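Local coordinates for protein nigritoxine (Vibrio nigripulchritudo, PDB 5M41) that acts as a bacterial toxin against crustaceans and insects, with a fold that was new when its structure was solved, at residues A[321-333]-A[343-355]. Residues are numbered along the deposited sequence; the frame is centred on the assembly and turned at random.
Sequences KEIDPLDVISLSL and AKLSKVSKNLGQV
S330 and S346 face each other as a hydrogen-bonded pair in an antiparallel beta hairpin, strands 328-336 and 340-348: S330 N donates to S346 O at 2.8 Å, and S346 N returns the bond to S330 O. S332 and K344 repeat this two residues on, and V348 N closes the row on V328 O at 3.2 Å. On the serine face, one water donates to S332 OG (2.6 Å) and S330 O and hydrogen-bonds S346 OG, so it links the buried serines of the two strands. D368 of the adjoining strand 366-370 holds S332 OG, while the K344 ammonium leads away to Q292. On the opposite face, L345 CD2 sits 3.8 Å from L331 CB and touches I329 CD1, and L333 CD2 packs on A343 CB; helix 302-319 covers this side through T314, L313 and A317. Where strand 328-336 begins, V328 meets V355 of strand 354-357 tip to tip through their methyls. K347, with CG anti to the backbone N (chi1 -156°), bends at chi3 and runs opposite to I323, CE 3.5 Å from I323 CD1. The D327 carboxylate lies near the K347 and K350 ammonium groups, beyond salt-bridge range; its OD2 accepts D324 N at 2.8 Å, from above the carboxylate plane, bracing the type I turn 324-327. K347 NZ ends in a weak hydrogen bond to E322 O, 3.4 Å away.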
loop_
_atom_site.group_PDB
_atom_site.type_symbol
_atom_site.label_atom_id
_atom_site.label_comp_id
_atom_site.label_asym_id
_atom_site.label_seq_id
_atom_site.Cartn_x
_atom_site.Cartn_y
_atom_site.Cartn_z
ATOM N N LYS A 321 -17.673 16.457 6.162
ATOM C CA LYS A 321 -17.052 17.576 5.429
ATOM C C LYS A 321 -15.553 17.764 5.707
ATOM O O LYS A 321 -14.996 18.844 5.487
ATOM C CB LYS A 321 -17.814 18.888 5.670
ATOM C CG LYS A 321 -19.044 19.075 4.788
ATOM C CD LYS A 321 -19.825 20.330 5.162
ATOM C CE LYS A 321 -20.579 20.145 6.479
ATOM N NZ LYS A 321 -20.935 21.426 7.149
ATOM N N GLU A 322 -14.909 16.706 6.187
ATOM C CA GLU A 322 -13.451 16.659 6.239
ATOM C C GLU A 322 -12.889 16.590 4.809
ATOM O O GLU A 322 -11.787 17.066 4.534
ATOM C CB GLU A 322 -12.998 15.448 7.053
ATOM C CG GLU A 322 -13.357 15.534 8.534
ATOM C CD GLU A 322 -12.906 14.315 9.329
ATOM O OE1 GLU A 322 -13.191 13.172 8.897
ATOM O OE2 GLU A 322 -12.272 14.504 10.394
ATOM N N ILE A 323 -13.685 16.013 3.912
ATOM C CA ILE A 323 -13.301 15.743 2.535
ATOM C C ILE A 323 -14.442 16.193 1.622
ATOM O O ILE A 323 -15.603 15.960 1.943
ATOM C CB ILE A 323 -13.022 14.214 2.363
ATOM C CG1 ILE A 323 -11.800 13.777 3.180
ATOM C CG2 ILE A 323 -12.853 13.819 0.910
ATOM C CD1 ILE A 323 -10.500 14.470 2.817
ATOM N N ASP A 324 -14.110 16.859 0.515
ATOM C CA ASP A 324 -15.084 17.221 -0.541
ATOM C C ASP A 324 -15.155 16.167 -1.653
ATOM O O ASP A 324 -14.148 15.534 -1.953
ATOM C CB ASP A 324 -14.725 18.572 -1.143
ATOM C CG ASP A 324 -14.962 19.723 -0.175
ATOM O OD1 ASP A 324 -15.607 19.508 0.880
ATOM O OD2 ASP A 324 -14.507 20.846 -0.475
ATOM N N PRO A 325 -16.350 15.967 -2.258
ATOM C CA PRO A 325 -16.529 14.945 -3.289
ATOM C C PRO A 325 -15.421 14.895 -4.336
ATOM O O PRO A 325 -15.015 13.799 -4.723
ATOM C CB PRO A 325 -17.849 15.338 -3.936
ATOM C CG PRO A 325 -18.640 15.925 -2.801
ATOM C CD PRO A 325 -17.648 16.548 -1.851
ATOM N N LEU A 326 -14.927 16.055 -4.769
ATOM C CA LEU A 326 -13.933 16.111 -5.848
ATOM C C LEU A 326 -12.462 16.119 -5.413
ATOM O O LEU A 326 -11.577 16.055 -6.258
ATOM C CB LEU A 326 -14.220 17.295 -6.787
ATOM C CG LEU A 326 -15.573 17.299 -7.510
ATOM C CD1 LEU A 326 -15.797 18.614 -8.257
ATOM C CD2 LEU A 326 -15.695 16.124 -8.470
ATOM N N ASP A 327 -12.212 16.205 -4.106
ATOM C CA ASP A 327 -10.866 16.107 -3.542
ATOM C C ASP A 327 -10.258 14.754 -3.841
ATOM O O ASP A 327 -10.927 13.717 -3.659
ATOM C CB ASP A 327 -10.911 16.225 -2.007
ATOM C CG ASP A 327 -11.125 17.644 -1.517
ATOM O OD1 ASP A 327 -10.795 18.578 -2.260
ATOM O OD2 ASP A 327 -11.597 17.807 -0.364
ATOM N N VAL A 328 -8.984 14.753 -4.237
ATOM C CA VAL A 328 -8.258 13.512 -4.446
ATOM C C VAL A 328 -7.765 12.990 -3.103
ATOM O O VAL A 328 -7.166 13.718 -2.312
ATOM C CB VAL A 328 -7.090 13.694 -5.445
ATOM C CG1 VAL A 328 -6.219 12.442 -5.488
ATOM C CG2 VAL A 328 -7.632 13.982 -6.854
ATOM N N ILE A 329 -8.049 11.728 -2.826
ATOM C CA ILE A 329 -7.687 11.124 -1.574
ATOM C C ILE A 329 -6.952 9.808 -1.833
ATOM O O ILE A 329 -7.086 9.210 -2.905
ATOM C CB ILE A 329 -8.908 10.915 -0.638
ATOM C CG1 ILE A 329 -9.952 9.998 -1.253
ATOM C CG2 ILE A 329 -9.567 12.254 -0.268
ATOM C CD1 ILE A 329 -10.937 9.451 -0.225
ATOM N N SER A 330 -6.150 9.394 -0.865
ATOM C CA SER A 330 -5.539 8.093 -0.884
ATOM C C SER A 330 -6.203 7.331 0.251
ATOM O O SER A 330 -6.085 7.730 1.422
ATOM C CB SER A 330 -4.041 8.211 -0.634
ATOM O OG SER A 330 -3.466 6.931 -0.397
ATOM N N LEU A 331 -6.936 6.275 -0.084
ATOM C CA LEU A 331 -7.397 5.366 0.943
ATOM C C LEU A 331 -6.330 4.287 1.089
ATOM O O LEU A 331 -6.167 3.427 0.204
ATOM C CB LEU A 331 -8.778 4.790 0.608
ATOM C CG LEU A 331 -9.281 3.526 1.322
ATOM C CD1 LEU A 331 -9.407 3.712 2.824
ATOM C CD2 LEU A 331 -10.621 3.121 0.736
ATOM N N SER A 332 -5.593 4.346 2.192
ATOM C CA SER A 332 -4.519 3.396 2.460
ATOM C C SER A 332 -5.061 2.205 3.209
ATOM O O SER A 332 -5.743 2.368 4.204
ATOM C CB SER A 332 -3.412 4.029 3.320
ATOM O OG SER A 332 -2.673 4.992 2.587
ATOM N N LEU A 333 -4.745 1.009 2.730
ATOM C CA LEU A 333 -5.026 -0.200 3.465
ATOM C C LEU A 333 -3.665 -0.796 3.736
ATOM O O LEU A 333 -2.994 -1.308 2.823
ATOM C CB LEU A 333 -5.921 -1.116 2.641
ATOM C CG LEU A 333 -7.284 -0.510 2.274
ATOM C CD1 LEU A 333 -7.953 -1.340 1.198
ATOM C CD2 LEU A 333 -8.182 -0.406 3.504
ATOM N N ALA A 343 -7.122 0.962 7.938
ATOM C CA ALA A 343 -7.592 1.843 6.869
ATOM C C ALA A 343 -7.402 3.266 7.354
ATOM O O ALA A 343 -7.701 3.578 8.517
ATOM C CB ALA A 343 -9.056 1.597 6.551
ATOM N N LYS A 344 -6.893 4.113 6.467
ATOM C CA LYS A 344 -6.635 5.498 6.779
ATOM C C LYS A 344 -6.692 6.308 5.496
ATOM O O LYS A 344 -6.098 5.905 4.493
ATOM C CB LYS A 344 -5.241 5.629 7.411
ATOM C CG LYS A 344 -4.960 6.971 8.060
ATOM C CD LYS A 344 -3.863 6.873 9.134
ATOM C CE LYS A 344 -3.720 8.193 9.914
ATOM N NZ LYS A 344 -3.254 7.941 11.329
ATOM N N LEU A 345 -7.379 7.452 5.542
ATOM C CA LEU A 345 -7.526 8.354 4.400
ATOM C C LEU A 345 -6.499 9.454 4.515
ATOM O O LEU A 345 -6.202 9.910 5.634
ATOM C CB LEU A 345 -8.899 9.034 4.407
ATOM C CG LEU A 345 -10.093 8.100 4.323
ATOM C CD1 LEU A 345 -11.368 8.883 4.592
ATOM C CD2 LEU A 345 -10.139 7.419 2.956
ATOM N N SER A 346 -5.965 9.872 3.363
ATOM C CA SER A 346 -5.112 11.037 3.280
ATOM C C SER A 346 -5.656 11.890 2.160
ATOM O O SER A 346 -6.156 11.374 1.168
ATOM C CB SER A 346 -3.671 10.664 2.943
ATOM O OG SER A 346 -3.048 9.882 3.949
ATOM N N LYS A 347 -5.550 13.197 2.323
ATOM C CA LYS A 347 -5.883 14.131 1.280
ATOM C C LYS A 347 -4.565 14.489 0.607
ATOM O O LYS A 347 -3.514 14.487 1.249
ATOM C CB LYS A 347 -6.530 15.374 1.893
ATOM C CG LYS A 347 -7.420 16.136 0.923
ATOM C CD LYS A 347 -7.844 17.501 1.461
ATOM C CE LYS A 347 -8.577 17.404 2.795
ATOM N NZ LYS A 347 -9.083 18.740 3.225
ATOM N N VAL A 348 -4.617 14.778 -0.689
ATOM C CA VAL A 348 -3.421 15.097 -1.443
ATOM C C VAL A 348 -2.921 16.465 -1.018
ATOM O O VAL A 348 -3.724 17.361 -0.740
ATOM C CB VAL A 348 -3.651 14.992 -2.992
ATOM C CG1 VAL A 348 -4.557 16.102 -3.520
ATOM C CG2 VAL A 348 -2.327 14.979 -3.728
ATOM N N SER A 349 -1.607 16.618 -0.897
ATOM C CA SER A 349 -1.080 17.930 -0.647
ATOM C C SER A 349 -1.227 18.795 -1.898
ATOM O O SER A 349 -0.760 18.422 -2.962
ATOM C CB SER A 349 0.376 17.878 -0.224
ATOM O OG SER A 349 0.860 19.209 -0.242
ATOM N N LYS A 350 -1.886 19.939 -1.760
ATOM C CA LYS A 350 -1.961 20.941 -2.830
ATOM C C LYS A 350 -0.578 21.446 -3.274
ATOM O O LYS A 350 -0.406 21.866 -4.421
ATOM C CB LYS A 350 -2.908 22.084 -2.429
ATOM C CG LYS A 350 -4.366 21.777 -2.784
ATOM C CD LYS A 350 -5.299 21.763 -1.575
ATOM C CE LYS A 350 -6.546 20.930 -1.872
ATOM N NZ LYS A 350 -7.389 20.652 -0.669
ATOM N N ASN A 351 0.401 21.357 -2.373
ATOM C CA ASN A 351 1.810 21.561 -2.695
ATOM C C ASN A 351 2.443 20.578 -3.709
ATOM O O ASN A 351 3.488 20.873 -4.302
ATOM C CB ASN A 351 2.618 21.517 -1.409
ATOM C CG ASN A 351 3.746 22.517 -1.401
ATOM O OD1 ASN A 351 3.599 23.631 -1.905
ATOM N ND2 ASN A 351 4.879 22.132 -0.816
ATOM N N LEU A 352 1.814 19.419 -3.911
ATOM C CA LEU A 352 2.372 18.361 -4.766
ATOM C C LEU A 352 2.480 18.749 -6.243
ATOM O O LEU A 352 3.462 18.424 -6.896
ATOM C CB LEU A 352 1.534 17.080 -4.638
ATOM C CG LEU A 352 1.954 15.851 -5.441
ATOM C CD1 LEU A 352 3.290 15.343 -4.942
ATOM C CD2 LEU A 352 0.914 14.736 -5.355
ATOM N N GLY A 353 1.456 19.426 -6.758
ATOM C CA GLY A 353 1.311 19.698 -8.197
ATOM C C GLY A 353 -0.085 19.289 -8.653
ATOM O O GLY A 353 -0.981 19.128 -7.825
ATOM N N GLN A 354 -0.287 19.141 -9.963
ATOM C CA GLN A 354 -1.539 18.612 -10.489
ATOM C C GLN A 354 -1.610 17.106 -10.332
ATOM O O GLN A 354 -0.677 16.403 -10.718
ATOM C CB GLN A 354 -1.612 18.844 -11.978
ATOM C CG GLN A 354 -2.363 20.052 -12.445
ATOM C CD GLN A 354 -2.190 20.211 -13.928
ATOM O OE1 GLN A 354 -1.929 21.309 -14.399
ATOM N NE2 GLN A 354 -2.281 19.097 -14.678
ATOM N N VAL A 355 -2.716 16.602 -9.803
ATOM C CA VAL A 355 -2.984 15.178 -9.896
ATOM C C VAL A 355 -3.456 14.906 -11.328
ATOM O O VAL A 355 -4.419 15.543 -11.803
ATOM C CB VAL A 355 -4.037 14.708 -8.878
ATOM C CG1 VAL A 355 -4.429 13.239 -9.136
ATOM C CG2 VAL A 355 -3.485 14.843 -7.453
HETATM O O HOH W 1 -3.562 7.409 2.901
#